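Local coordinates for regulator of G-protein signalling 3 isoform 1 (Homo sapiens, PDB 2F5Y) that probably binds the C-terminal tails of partner proteins through its PDZ domain, within a regulator of G-protein signalling, at residues G41-Q44 / L45-V48. Numbering follows the deposited sequence.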
loop_
_atom_site.group_PDB
_atom_site.type_symbol
_atom_site.label_atom_id
_atom_site.label_comp_id
_atom_site.label_asym_id
_atom_site.label_seq_id
_atom_site.Cartn_x
_atom_site.Cartn_y
_atom_site.Cartn_z
ATOM N N GLY A 41 9.622 -3.130 -1.580
ATOM C CA GLY A 41 9.151 -4.478 -1.940
ATOM C C GLY A 41 7.669 -4.606 -2.324
ATOM O O GLY A 41 7.211 -5.690 -2.657
ATOM N N LEU A 42 6.906 -3.515 -2.306
ATOM C CA LEU A 42 5.527 -3.559 -2.803
ATOM C C LEU A 42 5.520 -3.944 -4.286
ATOM O O LEU A 42 6.473 -3.681 -5.009
ATOM C CB LEU A 42 4.858 -2.200 -2.617
ATOM C CG LEU A 42 3.338 -2.128 -2.539
ATOM C CD1 LEU A 42 2.839 -2.814 -1.289
ATOM C CD2 LEU A 42 2.902 -0.681 -2.574
ATOM N N GLN A 43 4.462 -4.601 -4.728
ATOM C CA GLN A 43 4.336 -4.946 -6.128
ATOM C C GLN A 43 2.878 -4.992 -6.528
ATOM O O GLN A 43 1.994 -5.116 -5.687
ATOM C CB GLN A 43 5.035 -6.275 -6.438
ATOM C CG GLN A 43 4.417 -7.483 -5.785
ATOM C CD GLN A 43 5.217 -8.737 -6.045
ATOM O OE1 GLN A 43 6.435 -8.733 -5.919
ATOM N NE2 GLN A 43 4.532 -9.820 -6.406
ATOM N N GLN A 44 2.646 -4.875 -7.829
ATOM C CA GLN A 44 1.302 -4.864 -8.367
ATOM C C GLN A 44 0.574 -6.163 -8.026
ATOM O O GLN A 44 1.212 -7.208 -7.875
ATOM C CB GLN A 44 1.342 -4.629 -9.877
ATOM C CG GLN A 44 1.950 -5.754 -10.665
ATOM C CD GLN A 44 2.276 -5.340 -12.091
ATOM O OE1 GLN A 44 3.139 -4.486 -12.325
ATOM N NE2 GLN A 44 1.590 -5.950 -13.054
ATOM N N LEU A 45 -0.758 -6.070 -7.917
ATOM C CA LEU A 45 -1.652 -7.170 -7.507
ATOM C C LEU A 45 -1.663 -7.421 -6.003
ATOM O O LEU A 45 -2.498 -8.194 -5.514
ATOM C CB LEU A 45 -1.374 -8.493 -8.247
ATOM C CG LEU A 45 -2.102 -8.792 -9.561
ATOM C CD1 LEU A 45 -3.609 -8.757 -9.381
ATOM C CD2 LEU A 45 -1.659 -7.818 -10.628
ATOM N N ASP A 46 -0.762 -6.787 -5.258
ATOM C CA ASP A 46 -0.808 -6.903 -3.803
ATOM C C ASP A 46 -2.163 -6.414 -3.282
ATOM O O ASP A 46 -2.578 -5.298 -3.584
ATOM C CB ASP A 46 0.298 -6.077 -3.154
ATOM C CG ASP A 46 1.663 -6.718 -3.269
ATOM O OD1 ASP A 46 1.763 -7.890 -3.694
ATOM O OD2 ASP A 46 2.639 -6.026 -2.918
ATOM N N THR A 47 -2.847 -7.242 -2.504
ATOM C CA THR A 47 -4.122 -6.840 -1.899
ATOM C C THR A 47 -3.817 -6.344 -0.491
ATOM O O THR A 47 -3.067 -6.975 0.235
ATOM C CB THR A 47 -5.163 -7.996 -1.903
ATOM O OG1 THR A 47 -5.387 -8.429 -3.250
ATOM C CG2 THR A 47 -6.499 -7.565 -1.315
ATOM N N VAL A 48 -4.399 -5.204 -0.132
ATOM C CA VAL A 48 -4.070 -4.500 1.096
ATOM C C VAL A 48 -5.027 -4.893 2.215
ATOM O O VAL A 48 -6.245 -4.705 2.121
ATOM C CB VAL A 48 -4.108 -2.972 0.900
ATOM C CG1 VAL A 48 -3.508 -2.273 2.123
ATOM C CG2 VAL A 48 -3.351 -2.566 -0.363
HETATM O O HOH W 1 1.457 -9.285 -6.045
#
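The carboxylate of Asp46 folds back onto the backbone of Gln43, whose N donates to OD2 of Asp46 at 2.9 Å with an N-H...O angle of 159°, from above the carboxylate plane. In the other direction Asp46 N donates a hydrogen bond to Gln43 O at a longer 3.3 Å and closes a type II beta turn, with Leu45 at the positive-phi corner. In this PDZ domain the turn lies in the loop between helix 36-40, ended at Gly41 by a Schellman motif, and strand 47-51. With CG anti to its own carbonyl carbon (chi1 -76°), Asp46 directs the carboxylate back to Gln43; OD2 also forms a salt bridge with Arg81 of strand 74-81, a second partner likely to favour the charged form. An asparagine at this position would probably deprive Arg81 of this countercharge and weaken the grip on Gln43 N. A water ties the other oxygen to the turn: it donates to Asp46 OD1 and to Gln44 O, both at 2.8 Å, and accepts from Gln43 NE2. The Gln43 amide lies nearly parallel to the Asp46 carboxylate, their planes 5° apart, and Gln43 CG passes 3.4 Å from Asp46 OD1. The buried side chain of Leu42 packs on Val28 and Val79, and its CD1 lies 3.6 Å from Asp46 OD2.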